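Local atomic coordinates of cytochrome c-550-like protein (PDB entry 4LJI), a protein that probably works as a low-potential cytochrome c, carrying electrons through one covalently bound heme c, and can partly replace cytochrome c-550. Residues R102-S105 against E106-T110. Residues are numbered along the deposited sequence; the frame is centred on the assembly and turned at random.
With HEC (heme c), chain C.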
loop_
_atom_site.group_PDB
_atom_site.type_symbol
_atom_site.label_atom_id
_atom_site.label_comp_id
_atom_site.label_asym_id
_atom_site.label_seq_id
_atom_site.Cartn_x
_atom_site.Cartn_y
_atom_site.Cartn_z
ATOM N N ARG A 102 7.944 -0.379 7.056
ATOM C CA ARG A 102 7.698 -1.796 6.810
ATOM C C ARG A 102 9.035 -2.507 6.695
ATOM O O ARG A 102 9.785 -2.287 5.744
ATOM C CB ARG A 102 6.907 -1.980 5.509
ATOM C CG ARG A 102 6.582 -3.403 5.157
ATOM C CD ARG A 102 6.009 -4.136 6.348
ATOM N NE ARG A 102 5.355 -5.369 5.934
ATOM C CZ ARG A 102 4.056 -5.460 5.662
ATOM N NH1 ARG A 102 3.538 -6.621 5.276
ATOM N NH2 ARG A 102 3.283 -4.390 5.777
ATOM N N ARG A 103 9.342 -3.339 7.674
ATOM C CA ARG A 103 10.569 -4.112 7.630
ATOM C C ARG A 103 10.397 -5.186 6.556
ATOM O O ARG A 103 9.317 -5.778 6.434
ATOM C CB ARG A 103 10.771 -4.730 9.005
ATOM C CG ARG A 103 12.174 -5.116 9.346
ATOM C CD ARG A 103 12.389 -4.924 10.841
ATOM N NE ARG A 103 13.767 -5.216 11.228
ATOM C CZ ARG A 103 14.289 -4.925 12.415
ATOM N NH1 ARG A 103 13.554 -4.318 13.341
ATOM N NH2 ARG A 103 15.550 -5.229 12.674
ATOM N N VAL A 104 11.436 -5.463 5.770
ATOM C CA VAL A 104 11.288 -6.453 4.729
ATOM C C VAL A 104 12.333 -7.559 4.961
ATOM O O VAL A 104 13.529 -7.337 4.835
ATOM C CB VAL A 104 11.448 -5.852 3.347
ATOM C CG1 VAL A 104 11.365 -6.920 2.300
ATOM C CG2 VAL A 104 10.342 -4.826 3.091
ATOM N N SER A 105 11.831 -8.736 5.319
ATOM C CA SER A 105 12.643 -9.881 5.680
ATOM C C SER A 105 13.151 -10.494 4.407
ATOM O O SER A 105 12.615 -10.260 3.343
ATOM C CB SER A 105 11.782 -10.917 6.390
ATOM O OG SER A 105 11.098 -11.728 5.427
ATOM N N GLU A 106 14.194 -11.320 4.499
ATOM C CA GLU A 106 14.706 -11.926 3.281
ATOM C C GLU A 106 13.755 -12.972 2.742
ATOM O O GLU A 106 13.860 -13.395 1.598
ATOM C CB GLU A 106 16.062 -12.559 3.534
ATOM C CG GLU A 106 17.151 -11.545 3.781
ATOM C CD GLU A 106 18.528 -12.173 3.715
ATOM O OE1 GLU A 106 18.936 -12.636 2.622
ATOM O OE2 GLU A 106 19.219 -12.201 4.755
ATOM N N ASP A 107 12.849 -13.410 3.600
ATOM C CA ASP A 107 11.835 -14.381 3.238
ATOM C C ASP A 107 10.744 -13.690 2.421
ATOM O O ASP A 107 9.975 -14.332 1.702
ATOM C CB ASP A 107 11.266 -14.992 4.512
ATOM C CG ASP A 107 12.358 -15.379 5.497
ATOM O OD1 ASP A 107 12.962 -16.473 5.342
ATOM O OD2 ASP A 107 12.634 -14.572 6.415
ATOM N N TRP A 108 10.703 -12.370 2.524
ATOM C CA TRP A 108 9.725 -11.578 1.785
ATOM C C TRP A 108 10.336 -11.107 0.463
ATOM O O TRP A 108 9.834 -11.430 -0.612
ATOM C CB TRP A 108 9.259 -10.408 2.651
ATOM C CG TRP A 108 8.043 -9.681 2.135
ATOM C CD1 TRP A 108 8.032 -8.635 1.269
ATOM C CD2 TRP A 108 6.672 -9.940 2.470
ATOM N NE1 TRP A 108 6.742 -8.223 1.032
ATOM C CE2 TRP A 108 5.886 -9.012 1.756
ATOM C CE3 TRP A 108 6.031 -10.865 3.304
ATOM C CZ2 TRP A 108 4.489 -8.979 1.852
ATOM C CZ3 TRP A 108 4.636 -10.832 3.396
ATOM C CH2 TRP A 108 3.888 -9.896 2.670
ATOM N N LEU A 109 11.430 -10.356 0.541
ATOM C CA LEU A 109 12.144 -9.936 -0.658
ATOM C C LEU A 109 13.619 -10.345 -0.639
ATOM O O LEU A 109 14.295 -10.163 0.358
ATOM C CB LEU A 109 12.014 -8.420 -0.830
ATOM C CG LEU A 109 10.574 -8.006 -1.120
ATOM C CD1 LEU A 109 10.454 -6.493 -1.173
ATOM C CD2 LEU A 109 10.136 -8.636 -2.416
ATOM N N THR A 110 14.106 -10.886 -1.748
ATOM C CA THR A 110 15.518 -11.309 -1.853
ATOM C C THR A 110 16.339 -10.043 -2.014
ATOM O O THR A 110 15.796 -8.971 -2.291
ATOM C CB THR A 110 15.749 -12.158 -3.077
ATOM O OG1 THR A 110 15.563 -11.360 -4.261
ATOM C CG2 THR A 110 14.784 -13.353 -3.082
HETATM FE FE HEC C . 8.592 3.514 4.730
HETATM C CHA HEC C . 10.546 5.967 6.173
HETATM C CHB HEC C . 10.986 2.999 2.303
HETATM C CHC HEC C . 6.758 0.807 3.433
HETATM C CHD HEC C . 6.017 4.298 6.749
HETATM N NA HEC C . 10.361 4.331 4.274
HETATM C C1A HEC C . 10.999 5.303 5.044
HETATM C C2A HEC C . 12.270 5.608 4.418
HETATM C C3A HEC C . 12.373 4.783 3.341
HETATM C C4A HEC C . 11.239 3.965 3.259
HETATM C CMA HEC C . 13.543 4.709 2.394
HETATM C CAA HEC C . 13.298 6.652 4.856
HETATM C CBA HEC C . 12.944 8.047 4.283
HETATM C CGA HEC C . 13.923 9.135 4.651
HETATM O O1A HEC C . 14.988 8.890 5.285
HETATM O O2A HEC C . 13.671 10.334 4.300
HETATM N NB HEC C . 8.803 2.161 3.156
HETATM C C1B HEC C . 9.877 2.122 2.345
HETATM C C2B HEC C . 9.702 1.082 1.410
HETATM C C3B HEC C . 8.543 0.411 1.712
HETATM C C4B HEC C . 7.964 1.158 2.841
HETATM C CMB HEC C . 10.689 0.710 0.327
HETATM C CAB HEC C . 7.940 -0.752 1.015
HETATM C CBB HEC C . 8.702 -1.900 1.170
HETATM N NC HEC C . 6.720 2.700 5.026
HETATM C C1C HEC C . 6.193 1.593 4.416
HETATM C C2C HEC C . 4.862 1.483 4.839
HETATM C C3C HEC C . 4.636 2.455 5.780
HETATM C C4C HEC C . 5.821 3.230 5.914
HETATM C CMC HEC C . 3.878 0.425 4.361
HETATM C CAC HEC C . 3.320 2.700 6.450
HETATM C CBC HEC C . 2.755 1.757 7.239
HETATM N ND HEC C . 8.347 4.862 6.150
HETATM C C1D HEC C . 7.236 4.971 6.893
HETATM C C2D HEC C . 7.434 5.982 7.931
HETATM C C3D HEC C . 8.681 6.467 7.773
HETATM C C4D HEC C . 9.243 5.760 6.632
HETATM C CMD HEC C . 6.411 6.413 8.965
HETATM C CAD HEC C . 9.350 7.507 8.631
HETATM C CBD HEC C . 10.266 6.745 9.611
HETATM C CGD HEC C . 11.009 7.349 10.788
HETATM O O1D HEC C . 11.586 8.469 10.736
HETATM O O2D HEC C . 11.069 6.673 11.845
#
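Ser105 closes a turn on Trp108 and Leu109 with its carbonyl and hydroxyl. Its carbonyl oxygen takes the amide of Leu109 nearly head-on, with Leu109 N 3.0 Å from Ser105 O and an N-H...O angle of 158°, close to straight. The amide of Trp108 reaches the same oxygen from well above the carbonyl plane. Ser105 OG, set between its own backbone N and carbonyl carbon (chi1 83°), faces the following amides and accepts weak, bent bonds from Asp107 N and Trp108 N; residues 106-108 adopt helical backbone angles.

Beyond the turn, Val104 lies against Leu109: Val104 CG1, swung anti to the backbone N, sits 3.5 Å from Leu109 CB and is also near Leu109 CG and CD1. The same methyl approaches the indole obliquely, Val104 CG1 to Trp108 CD1 being 3.9 Å. Val104 CG2 faces the heme, 3.9 Å from heme CBB. Arg102 also borders the heme, its CB 3.5 Å from the methine carbon CHC, while a bend at chi2 takes Arg102 NH1 to within 4.2 Å of Trp108 CH2, the side chains crossing at about a right angle and the guanidinium and ring planes 55° apart. Any cation-pi attraction here is weak, since Arg102 CZ is 5.6 Å from the centroid of the six-membered ring.

Further out, Trp108 NE1 is hydrogen-bonded to Asn46 OD1, and Arg87 donates hydrogen bonds to the carbonyl oxygens of Val104 and Leu109. Thr110 N-caps helix 111-127. After axial ligand Cys101, a polar turn thus adjoins apolar heme packing, while Arg102 NH2 hydrogen-bonds Asn49 O of the second subunit.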